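Local coordinates for Exo beta-1,2-glucooligosaccharide sophorohydrolase (non-reducing end) (Parabacteroides distasonis ATCC 8503, PDB 5Z06), which hydrolyses linear beta-1,2-glucan and beta-1,2-glucooligosaccharides of four or more units, releasing sophorose from the non-reducing end, at residues H204-W209 with M241-D246; K254-V259 with S272-A277; T245-E250 with F641-Y646; R297-G302 with L666-V671. All coordinates share one frame; numbering follows the deposited sequence.

Overall arrangement
The four contacts run from a beta domain into the helical domain. Contacts 1 and 2, centres about 10 Å apart, lie in the facing antiparallel sheets of a fibronectin type III-like sandwich (204-210 with 243-247; 254-262 with 275-278). Contact 1 closes before contact 2 opens, and contact 2 falls between the segments of contact 3, which shares strand 243-247, its centre about 9 Å from that of contact 1. Contact 4, centre about 17 Å from that of contact 3 and alternating with it along the chain, joins the loop after helix 284-297 to helix 665-680. Salt bridges Asp-206 to Arg-297 and Arg-243 to Glu-301 tie contacts 1 and 4, fastening sandwich to helical domain.

Contact 1. Residues H204-W209 with M241-D246; sequences HIDIKW and MNRYTD
Ile-205 to Trp-209 pair antiparallel with Asn-242 to Asp-246, the strand axes 4.7 Å apart, through two-way backbone bonds at Ile-205 with Asp-246 and at Ile-207 with Tyr-244, and a last one from Trp-209 N to Asn-242 O. On the face carrying Asp-206 and Thr-245, the threonine hydroxyl donates to Asp-206 OD1 (2.6 Å), the two side chains lying side by side. The other carboxylate oxygen, OD2, takes His-204 NE2 at 2.8 Å from above its plane, and Arg-297 binds it as well. A water sits 2.8 Å from Asp-206 OD1 and accepts from Arg-243 NH1. Lys-208 lays its CG over one face of the Arg-243 guanidinium, its aliphatic chain rather than its charge facing the arginine, whose NE forms a salt bridge with Glu-301. At the far end, Trp-209 CG stands between its backbone N and carbonyl carbon (chi1 59°), and the indole spreads over the neighbouring strand, with Asn-242 C 3.5 Å above the ring plane near its centre. The edge of the ring meets Tyr-244, CZ3 lying 3.7 Å from CB. An alanine in place of Trp-209 would probably leave the backbone of Asn-242 and Arg-243 without its flat cover and open a gap beside Tyr-244. Opposite the polar face, Ile-207 CG1 packs on Tyr-244 CB, as suits the sandwich interior. Because Asp-206 gathers a histidine, a threonine, an arginine and a water, its negative charge is probably well stabilised despite burial.

Contact 2. Residues K254-V259 with S272-A277; sequences KAYYKV and SQTVSA
Lys-254 reaches past Ala-277, its CG 3.8 Å from Ala-277 O, and its extended chain brings CE to Ser-276 OG at 3.7 Å; the charged end, at this exposed margin, has a weak bond to Tyr-256 OH. Ala-255 exchanges both backbone bonds with Ala-277, and its small methyl faces the sandwich interior, against Ile-205 of the opposing sheet. Tyr-256 turns to the other face. Its CG is anti to the carbonyl carbon (chi1 -58°), and CD2 meets Ser-276 CB at 3.5 Å, while Thr-274 CG2 comes to the ring at its edge. Here the strands are close, as in a non-hydrogen-bonded pair, and a small serine fits beside the ring. Tyr-257, back on the inner face, gives its N-H to Val-275 O (2.6 Å) and takes the return bond; its CB touches Val-275 CG2. Its hydroxyl reaches across to Asp-246 OD2, though the modelled separation is too short to be trusted in detail. Lys-258 lays CD 3.6 Å from Thr-274 OG1 and carries its ammonium on to a salt bridge with Asp-271. At Val-259 the pattern changes: its N-H finds not a carbonyl but the hydroxyl of Ser-272, at 2.7 Å, and Ser-272 N answers to Val-259 O. Ser-272 OG, between the backbone N and carbonyl carbon (chi1 59°), also donates to Gln-273 O at 3.0 Å. A serine side chain thus stands in for a main-chain carbonyl beside edge strand 275-278, keeping the buried N-H of Val-259 satisfied.

Contact 3. Residues T245-E250 with F641-Y646; sequences TDFLGE and FLWGEY
Trp-643, the first residue to leave the helical backbone conformation after helix 639-642, meets the methyl of Thr-245: CD1 lies 3.5 Å from CG2, the two side chains crossing at about a right angle. Its CG is anti to the backbone N (chi1 180°); the indole lies among His-204, the edge-to-face rings of Tyr-635 and Phe-648, and residues of helix 284-297. The CB of Trp-643 also brushes Phe-247, 4.3 Å from CD2, so a broad apolar residue fills the junction between the strand and the helices. Gly-644 follows, passing close to the threonine hydroxyl, with its carbonyl carbon 3.3 Å from Thr-245 OG1. Glu-645 then bends at chi2 (77°) and folds its carboxylate back toward the strand. OE2 accepts the backbone N-H of Thr-245 at 2.9 Å, from a donor 38° above the carboxylate plane, while Glu-645 CG lies 3.4 Å from Thr-245 OG1. That N-H points outward because Thr-245 sits at a non-hydrogen-bonded position opposite Asp-206, on the outermost strand of its sheet. OE2 has a second partner in Arg-237, with which it forms a salt bridge. A glutamate from the helical domain therefore satisfies the buried edge of the beta sandwich where no further strand continues the sheet, and the arginine probably steadies its negative charge.

Contact 4. Residues R297-G302 with L666-V671; sequences RYYWEG and LNQAPV
Tyr-298 and Tyr-299, in the loop that follows helix 284-297, face Gln-668 and Ala-669 of helix 665-680 with no pairing of main chains: the nearest CA atoms, those of Tyr-298 and Gln-668, are 7.3 Å apart. The loop is folded back on itself by a bond from Gly-302 N to Arg-297 O, and the helix is kinked around Pro-670. Tyr-299 carries the contact. CG is anti to its carbonyl carbon (chi1 -55°), starting the side chain toward the helix, and CZ meets Ala-669 CB at 3.4 Å, a close approach that the small alanine permits. Gln-668 CB comes to the ring at its edge, 3.7 Å from CE2. The phenol oxygen accepts the backbone N-H of Ala-669 at 2.8 Å, a bent bond of 136°, though its modelled place is less sure. Within the loop, CD1 of the preceding Tyr-298 sits 3.3 Å above the plane of the Tyr-299 ring, over its centre. Across the contact, Tyr-298 CD2 touches Gln-668 CG, 4.2 Å away. The polar ends look elsewhere: Gln-668 NE2 binds the carbonyls of Tyr-646 and Phe-648, and Tyr-298 OH that of Arg-311. An alanine in place of Tyr-299 would probably open a gap beside Ala-669 CB, uncover the Tyr-298 ring on that side and deprive the Ala-669 N-H of its phenol acceptor. Loop and helix of the helical domain, probably of the six-hairpin glycosidase type as its family suggests, are thus joined by a largely apolar aromatic contact, with the tyrosine hydroxyl probably offering a polar partner to a buried main-chain N-H.

Contact 1. Residues H204-W209 with M241-D246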
# COMPACT_ATOMS: atom_id res chain seq x y z
N HIS A 204 5.01 18.29 -9.01
CA HIS A 204 5.97 17.76 -8.09
C HIS A 204 7.29 17.51 -8.73
O HIS A 204 7.39 17.45 -9.94
CB HIS A 204 5.46 16.47 -7.45
CG HIS A 204 5.69 15.27 -8.29
ND1 HIS A 204 4.91 14.98 -9.38
CD2 HIS A 204 6.62 14.30 -8.20
CE1 HIS A 204 5.36 13.87 -9.94
NE2 HIS A 204 6.40 13.44 -9.24
N ILE A 205 8.30 17.40 -7.86
CA ILE A 205 9.63 17.02 -8.23
C ILE A 205 9.99 15.80 -7.43
O ILE A 205 9.83 15.76 -6.22
CB ILE A 205 10.65 18.14 -7.98
CG1 ILE A 205 10.21 19.38 -8.76
CG2 ILE A 205 12.05 17.66 -8.38
CD1 ILE A 205 11.03 20.62 -8.49
N ASP A 206 10.48 14.80 -8.14
CA ASP A 206 10.98 13.59 -7.52
C ASP A 206 12.47 13.69 -7.44
O ASP A 206 13.12 13.94 -8.46
CB ASP A 206 10.61 12.39 -8.37
CG ASP A 206 9.18 11.98 -8.20
OD1 ASP A 206 8.72 12.05 -7.04
OD2 ASP A 206 8.54 11.59 -9.20
N ILE A 207 13.01 13.48 -6.25
CA ILE A 207 14.44 13.30 -6.12
C ILE A 207 14.70 11.88 -5.68
O ILE A 207 13.86 11.23 -5.08
CB ILE A 207 15.11 14.36 -5.20
CG1 ILE A 207 14.72 14.18 -3.74
CG2 ILE A 207 14.78 15.76 -5.72
CD1 ILE A 207 15.35 15.19 -2.78
N LYS A 208 15.89 11.41 -6.03
CA LYS A 208 16.33 10.07 -5.76
C LYS A 208 17.82 10.12 -5.46
O LYS A 208 18.58 10.91 -6.08
CB LYS A 208 16.11 9.17 -6.99
CG LYS A 208 16.26 7.67 -6.67
CD LYS A 208 16.40 6.78 -7.90
CE LYS A 208 16.57 5.31 -7.51
NZ LYS A 208 17.82 5.00 -6.75
N TRP A 209 18.23 9.27 -4.54
CA TRP A 209 19.60 9.20 -4.11
C TRP A 209 20.02 7.73 -3.89
O TRP A 209 19.16 6.84 -3.86
CB TRP A 209 19.79 10.05 -2.86
CG TRP A 209 18.93 9.64 -1.69
CD1 TRP A 209 19.19 8.63 -0.83
CD2 TRP A 209 17.67 10.20 -1.28
NE1 TRP A 209 18.19 8.53 0.12
CE2 TRP A 209 17.24 9.48 -0.14
CE3 TRP A 209 16.87 11.24 -1.76
CZ2 TRP A 209 16.04 9.76 0.53
CZ3 TRP A 209 15.67 11.53 -1.08
CH2 TRP A 209 15.27 10.79 0.04
N MET A 241 13.28 4.29 2.11
CA MET A 241 12.88 5.09 0.96
C MET A 241 14.07 5.96 0.52
O MET A 241 14.37 6.94 1.17
CB MET A 241 11.65 5.91 1.37
CG MET A 241 10.90 6.63 0.26
SD MET A 241 10.28 5.57 -1.04
CE MET A 241 9.09 4.61 -0.12
N ASN A 242 14.73 5.59 -0.59
CA ASN A 242 15.82 6.38 -1.20
C ASN A 242 15.31 7.40 -2.22
O ASN A 242 15.91 7.64 -3.28
CB ASN A 242 16.82 5.46 -1.89
CG ASN A 242 17.49 4.52 -0.92
OD1 ASN A 242 17.79 4.87 0.24
ND2 ASN A 242 17.73 3.30 -1.38
N ARG A 243 14.22 8.05 -1.85
CA ARG A 243 13.44 8.77 -2.80
C ARG A 243 12.59 9.75 -2.06
O ARG A 243 12.10 9.43 -0.99
CB ARG A 243 12.52 7.78 -3.49
CG ARG A 243 12.45 8.07 -4.92
CD ARG A 243 11.43 7.21 -5.62
NE ARG A 243 12.07 6.75 -6.82
CZ ARG A 243 12.43 7.53 -7.84
NH1 ARG A 243 12.13 8.82 -7.88
NH2 ARG A 243 13.05 6.97 -8.85
N TYR A 244 12.39 10.92 -2.63
CA TYR A 244 11.50 11.88 -2.03
C TYR A 244 10.69 12.58 -3.10
O TYR A 244 11.24 12.99 -4.13
CB TYR A 244 12.27 12.88 -1.17
CG TYR A 244 11.39 14.01 -0.74
CD1 TYR A 244 10.30 13.77 0.10
CD2 TYR A 244 11.61 15.30 -1.20
CE1 TYR A 244 9.46 14.80 0.49
CE2 TYR A 244 10.79 16.34 -0.80
CZ TYR A 244 9.72 16.08 0.03
OH TYR A 244 8.92 17.12 0.39
N THR A 245 9.39 12.67 -2.85
CA THR A 245 8.46 13.30 -3.72
C THR A 245 8.04 14.63 -3.11
O THR A 245 7.34 14.67 -2.10
CB THR A 245 7.26 12.37 -3.97
OG1 THR A 245 7.70 11.29 -4.80
CG2 THR A 245 6.13 13.11 -4.66
N ASP A 246 8.48 15.71 -3.74
CA ASP A 246 8.18 17.02 -3.25
C ASP A 246 7.03 17.55 -4.04
O ASP A 246 7.19 17.98 -5.19
CB ASP A 246 9.36 17.96 -3.40
CG ASP A 246 9.18 19.22 -2.58
OD1 ASP A 246 8.67 19.12 -1.43
OD2 ASP A 246 9.54 20.30 -3.07
O HOH W 1 10.72 10.52 -5.84

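Contact 2. Residues K254-V259 with S272-A277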
# COMPACT_ATOMS: atom_id res chain seq x y z
N LYS A 254 10.64 26.28 -10.04
CA LYS A 254 11.96 25.73 -9.94
C LYS A 254 12.27 25.47 -8.49
O LYS A 254 11.97 26.30 -7.63
CB LYS A 254 13.00 26.69 -10.53
CG LYS A 254 14.41 26.13 -10.45
CD LYS A 254 15.32 26.73 -11.52
CE LYS A 254 16.63 25.94 -11.63
NZ LYS A 254 17.62 26.61 -12.53
N ALA A 255 12.85 24.31 -8.21
CA ALA A 255 13.32 24.01 -6.86
C ALA A 255 14.64 23.25 -6.92
O ALA A 255 14.89 22.50 -7.86
CB ALA A 255 12.29 23.23 -6.06
N TYR A 256 15.46 23.49 -5.92
CA TYR A 256 16.76 22.89 -5.78
C TYR A 256 16.67 22.03 -4.55
O TYR A 256 15.98 22.38 -3.60
CB TYR A 256 17.85 23.95 -5.56
CG TYR A 256 17.98 25.01 -6.63
CD1 TYR A 256 17.06 26.05 -6.71
CD2 TYR A 256 19.05 25.01 -7.53
CE1 TYR A 256 17.16 27.05 -7.66
CE2 TYR A 256 19.17 26.01 -8.50
CZ TYR A 256 18.22 27.03 -8.55
OH TYR A 256 18.27 28.04 -9.47
N TYR A 257 17.40 20.92 -4.58
CA TYR A 257 17.33 19.95 -3.50
C TYR A 257 18.70 19.43 -3.10
O TYR A 257 19.60 19.25 -3.92
CB TYR A 257 16.44 18.78 -3.89
CG TYR A 257 15.02 19.17 -4.13
CD1 TYR A 257 14.10 19.19 -3.09
CD2 TYR A 257 14.59 19.53 -5.40
CE1 TYR A 257 12.78 19.56 -3.32
CE2 TYR A 257 13.28 19.91 -5.64
CZ TYR A 257 12.38 19.91 -4.60
OH TYR A 257 11.08 20.26 -4.83
N LYS A 258 18.80 19.15 -1.81
CA LYS A 258 20.02 18.78 -1.16
C LYS A 258 19.58 17.79 -0.11
O LYS A 258 18.59 18.03 0.60
CB LYS A 258 20.59 20.02 -0.50
CG LYS A 258 22.09 20.18 -0.53
CD LYS A 258 22.47 21.63 -0.22
CE LYS A 258 21.82 22.10 1.08
NZ LYS A 258 22.46 23.32 1.63
N VAL A 259 20.30 16.69 0.02
CA VAL A 259 19.92 15.67 0.98
C VAL A 259 21.10 15.37 1.89
O VAL A 259 22.24 15.23 1.43
CB VAL A 259 19.45 14.42 0.24
CG1 VAL A 259 19.11 13.30 1.22
CG2 VAL A 259 18.26 14.76 -0.64
N SER A 272 24.62 16.43 0.11
CA SER A 272 24.73 15.81 -1.21
C SER A 272 25.05 16.91 -2.22
O SER A 272 24.97 18.09 -1.88
CB SER A 272 23.40 15.13 -1.58
OG SER A 272 22.34 16.07 -1.60
N GLN A 273 25.33 16.55 -3.46
CA GLN A 273 25.33 17.57 -4.51
C GLN A 273 23.90 18.14 -4.58
O GLN A 273 22.93 17.53 -4.12
CB GLN A 273 25.82 17.05 -5.88
CG GLN A 273 24.93 16.02 -6.59
CD GLN A 273 25.05 16.03 -8.11
OE1 GLN A 273 25.81 16.81 -8.70
NE2 GLN A 273 24.27 15.15 -8.77
N THR A 274 23.80 19.34 -5.12
CA THR A 274 22.52 19.99 -5.29
C THR A 274 21.97 19.61 -6.65
O THR A 274 22.69 19.61 -7.64
CB THR A 274 22.65 21.51 -5.14
OG1 THR A 274 22.98 21.80 -3.77
CG2 THR A 274 21.35 22.24 -5.50
N VAL A 275 20.69 19.27 -6.70
CA VAL A 275 19.99 19.02 -7.96
C VAL A 275 18.84 19.98 -8.02
O VAL A 275 18.36 20.44 -6.99
CB VAL A 275 19.49 17.57 -8.09
CG1 VAL A 275 20.67 16.62 -8.08
CG2 VAL A 275 18.50 17.18 -6.97
N SER A 276 18.38 20.28 -9.23
CA SER A 276 17.21 21.13 -9.40
C SER A 276 16.34 20.67 -10.55
O SER A 276 16.76 19.91 -11.42
CB SER A 276 17.60 22.59 -9.61
OG SER A 276 18.37 22.74 -10.80
N ALA A 277 15.11 21.15 -10.53
CA ALA A 277 14.22 20.94 -11.64
C ALA A 277 13.11 21.95 -11.58
O ALA A 277 12.90 22.60 -10.56
CB ALA A 277 13.65 19.53 -11.61

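Contact 3. Residues T245-E250 with F641-Y646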
# COMPACT_ATOMS: atom_id res chain seq x y z
N THR A 245 9.39 12.67 -2.85
CA THR A 245 8.46 13.30 -3.72
C THR A 245 8.04 14.63 -3.11
O THR A 245 7.34 14.67 -2.10
CB THR A 245 7.26 12.37 -3.97
OG1 THR A 245 7.70 11.29 -4.80
CG2 THR A 245 6.13 13.11 -4.66
N ASP A 246 8.48 15.71 -3.74
CA ASP A 246 8.18 17.02 -3.25
C ASP A 246 7.03 17.55 -4.04
O ASP A 246 7.19 17.98 -5.19
CB ASP A 246 9.36 17.96 -3.40
CG ASP A 246 9.18 19.22 -2.58
OD1 ASP A 246 8.67 19.12 -1.43
OD2 ASP A 246 9.54 20.30 -3.07
N PHE A 247 5.86 17.54 -3.42
CA PHE A 247 4.69 18.05 -4.07
C PHE A 247 4.63 19.57 -3.89
O PHE A 247 4.23 20.04 -2.85
CB PHE A 247 3.42 17.39 -3.54
CG PHE A 247 2.25 17.64 -4.43
CD1 PHE A 247 1.46 18.76 -4.26
CD2 PHE A 247 1.99 16.78 -5.47
CE1 PHE A 247 0.38 19.00 -5.09
CE2 PHE A 247 0.93 17.02 -6.32
CZ PHE A 247 0.12 18.12 -6.13
N LEU A 248 5.03 20.30 -4.92
CA LEU A 248 4.99 21.77 -4.90
C LEU A 248 3.59 22.30 -5.13
O LEU A 248 3.26 23.37 -4.65
CB LEU A 248 5.91 22.37 -5.97
CG LEU A 248 7.37 21.97 -5.76
CD1 LEU A 248 8.18 22.21 -7.02
CD2 LEU A 248 7.95 22.72 -4.58
N GLY A 249 2.79 21.56 -5.88
CA GLY A 249 1.43 21.99 -6.22
C GLY A 249 1.36 23.18 -7.15
O GLY A 249 0.32 23.76 -7.28
N GLU A 250 2.46 23.49 -7.84
CA GLU A 250 2.60 24.70 -8.61
C GLU A 250 3.41 24.40 -9.87
O GLU A 250 4.43 23.71 -9.81
CB GLU A 250 3.33 25.72 -7.77
CG GLU A 250 3.64 27.02 -8.50
CD GLU A 250 4.06 28.14 -7.56
OE1 GLU A 250 4.08 27.93 -6.33
OE2 GLU A 250 4.39 29.23 -8.08
N PHE A 641 -1.03 15.27 -0.52
CA PHE A 641 -1.04 14.12 0.38
C PHE A 641 -1.11 12.79 -0.32
O PHE A 641 -0.69 11.81 0.25
CB PHE A 641 -2.19 14.20 1.39
CG PHE A 641 -3.56 14.09 0.78
CD1 PHE A 641 -4.15 12.85 0.61
CD2 PHE A 641 -4.27 15.22 0.43
CE1 PHE A 641 -5.41 12.73 0.08
CE2 PHE A 641 -5.53 15.11 -0.14
CZ PHE A 641 -6.10 13.87 -0.30
N LEU A 642 -1.68 12.73 -1.52
CA LEU A 642 -1.98 11.46 -2.17
C LEU A 642 -0.92 10.97 -3.15
O LEU A 642 -0.88 9.79 -3.46
CB LEU A 642 -3.33 11.55 -2.88
CG LEU A 642 -3.98 10.26 -3.34
CD1 LEU A 642 -4.13 9.32 -2.17
CD2 LEU A 642 -5.35 10.56 -3.92
N TRP A 643 -0.08 11.87 -3.67
CA TRP A 643 0.96 11.49 -4.63
C TRP A 643 2.28 11.30 -3.91
O TRP A 643 2.72 12.16 -3.19
CB TRP A 643 1.13 12.54 -5.69
CG TRP A 643 2.17 12.19 -6.66
CD1 TRP A 643 3.39 12.74 -6.76
CD2 TRP A 643 2.08 11.20 -7.69
NE1 TRP A 643 4.10 12.16 -7.78
CE2 TRP A 643 3.31 11.22 -8.39
CE3 TRP A 643 1.07 10.33 -8.11
CZ2 TRP A 643 3.57 10.39 -9.48
CZ3 TRP A 643 1.33 9.48 -9.21
CH2 TRP A 643 2.58 9.53 -9.88
N GLY A 644 2.90 10.16 -4.13
CA GLY A 644 4.10 9.80 -3.44
C GLY A 644 5.12 9.20 -4.40
O GLY A 644 4.93 9.21 -5.63
N GLU A 645 6.13 8.60 -3.79
CA GLU A 645 7.35 8.16 -4.47
C GLU A 645 7.10 6.96 -5.34
O GLU A 645 7.83 6.76 -6.33
CB GLU A 645 8.42 7.81 -3.43
CG GLU A 645 8.97 9.01 -2.67
CD GLU A 645 8.06 9.53 -1.57
OE1 GLU A 645 7.04 8.91 -1.25
OE2 GLU A 645 8.41 10.58 -1.02
N TYR A 646 6.10 6.15 -4.97
CA TYR A 646 5.77 4.96 -5.71
C TYR A 646 4.39 5.04 -6.35
O TYR A 646 3.76 4.03 -6.61
CB TYR A 646 5.92 3.72 -4.85
CG TYR A 646 7.33 3.38 -4.44
CD1 TYR A 646 8.43 3.65 -5.26
CD2 TYR A 646 7.58 2.75 -3.25
CE1 TYR A 646 9.71 3.33 -4.86
CE2 TYR A 646 8.86 2.41 -2.86
CZ TYR A 646 9.90 2.70 -3.68
OH TYR A 646 11.15 2.36 -3.27

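Contact 4. Residues R297-G302 with L666-V671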
# COMPACT_ATOMS: atom_id res chain seq x y z
N ARG A 297 8.03 2.00 -10.25
CA ARG A 297 9.13 2.10 -9.31
C ARG A 297 9.01 1.10 -8.18
O ARG A 297 9.99 0.55 -7.73
CB ARG A 297 9.21 3.49 -8.71
CG ARG A 297 9.56 4.61 -9.66
CD ARG A 297 9.34 5.93 -8.95
NE ARG A 297 9.38 7.04 -9.89
CZ ARG A 297 8.90 8.24 -9.64
NH1 ARG A 297 8.35 8.54 -8.46
NH2 ARG A 297 8.99 9.16 -10.58
N TYR A 298 7.79 0.91 -7.70
CA TYR A 298 7.53 -0.04 -6.64
C TYR A 298 8.12 -1.44 -6.91
O TYR A 298 8.58 -2.12 -5.99
CB TYR A 298 6.02 -0.14 -6.43
CG TYR A 298 5.65 -0.94 -5.26
CD1 TYR A 298 5.60 -2.31 -5.36
CD2 TYR A 298 5.39 -0.35 -4.04
CE1 TYR A 298 5.28 -3.09 -4.27
CE2 TYR A 298 5.05 -1.12 -2.93
CZ TYR A 298 5.01 -2.49 -3.06
OH TYR A 298 4.72 -3.30 -2.00
N TYR A 299 8.06 -1.87 -8.16
CA TYR A 299 8.43 -3.22 -8.58
C TYR A 299 9.83 -3.24 -9.15
O TYR A 299 10.41 -4.31 -9.30
CB TYR A 299 7.43 -3.72 -9.63
CG TYR A 299 6.07 -3.61 -9.07
CD1 TYR A 299 5.56 -4.61 -8.26
CD2 TYR A 299 5.30 -2.46 -9.27
CE1 TYR A 299 4.31 -4.49 -7.68
CE2 TYR A 299 4.07 -2.32 -8.68
CZ TYR A 299 3.58 -3.32 -7.89
OH TYR A 299 2.34 -3.16 -7.35
N TRP A 300 10.35 -2.06 -9.49
CA TRP A 300 11.70 -1.96 -9.98
C TRP A 300 12.67 -1.68 -8.82
O TRP A 300 13.17 -2.61 -8.21
CB TRP A 300 11.77 -0.94 -11.10
CG TRP A 300 13.09 -1.03 -11.78
CD1 TRP A 300 14.07 -0.10 -11.79
CD2 TRP A 300 13.57 -2.15 -12.52
NE1 TRP A 300 15.14 -0.56 -12.52
CE2 TRP A 300 14.86 -1.83 -12.96
CE3 TRP A 300 13.02 -3.40 -12.86
CZ2 TRP A 300 15.62 -2.71 -13.73
CZ3 TRP A 300 13.77 -4.26 -13.62
CH2 TRP A 300 15.06 -3.91 -14.06
N GLU A 301 12.94 -0.42 -8.51
CA GLU A 301 13.83 -0.10 -7.41
C GLU A 301 13.26 -0.54 -6.06
O GLU A 301 14.01 -0.81 -5.12
CB GLU A 301 14.11 1.40 -7.39
CG GLU A 301 12.92 2.24 -6.98
CD GLU A 301 13.14 3.70 -7.23
OE1 GLU A 301 13.10 4.13 -8.40
OE2 GLU A 301 13.30 4.42 -6.22
N GLY A 302 11.94 -0.60 -5.97
CA GLY A 302 11.30 -1.07 -4.77
C GLY A 302 11.25 -2.57 -4.58
O GLY A 302 10.76 -3.05 -3.54
N LEU A 666 -0.09 -5.15 -4.35
CA LEU A 666 -1.27 -5.49 -5.12
C LEU A 666 -1.84 -4.33 -5.91
O LEU A 666 -2.49 -4.57 -6.93
CB LEU A 666 -2.39 -6.00 -4.20
CG LEU A 666 -2.31 -7.41 -3.64
CD1 LEU A 666 -3.46 -7.53 -2.66
CD2 LEU A 666 -2.45 -8.43 -4.75
N ASN A 667 -1.66 -3.11 -5.43
CA ASN A 667 -2.44 -1.98 -5.94
C ASN A 667 -1.71 -1.09 -6.93
O ASN A 667 -2.35 -0.37 -7.69
CB ASN A 667 -2.98 -1.15 -4.77
CG ASN A 667 -4.01 -1.92 -3.95
OD1 ASN A 667 -4.55 -2.90 -4.42
ND2 ASN A 667 -4.30 -1.47 -2.74
N GLN A 668 -0.40 -1.14 -6.95
CA GLN A 668 0.32 -0.18 -7.80
C GLN A 668 0.45 -0.72 -9.20
O GLN A 668 0.23 -0.00 -10.16
CB GLN A 668 1.70 0.18 -7.23
CG GLN A 668 1.74 0.84 -5.86
CD GLN A 668 0.79 2.00 -5.70
OE1 GLN A 668 -0.39 1.78 -5.45
NE2 GLN A 668 1.29 3.24 -5.88
N ALA A 669 0.81 -1.99 -9.33
CA ALA A 669 1.08 -2.55 -10.66
C ALA A 669 -0.15 -2.54 -11.56
O ALA A 669 -0.05 -2.22 -12.77
CB ALA A 669 1.66 -3.95 -10.57
N PRO A 670 -1.34 -2.86 -11.00
CA PRO A 670 -2.50 -2.81 -11.87
C PRO A 670 -2.68 -1.48 -12.54
O PRO A 670 -3.19 -1.43 -13.65
CB PRO A 670 -3.66 -3.09 -10.92
CG PRO A 670 -3.06 -4.14 -10.05
CD PRO A 670 -1.67 -3.58 -9.76
N VAL A 671 -2.23 -0.42 -11.89
CA VAL A 671 -2.38 0.90 -12.47
C VAL A 671 -1.48 1.00 -13.71
O VAL A 671 -1.94 1.35 -14.81
CB VAL A 671 -2.04 2.00 -11.45
CG1 VAL A 671 -2.10 3.39 -12.11
CG2 VAL A 671 -2.99 1.89 -10.26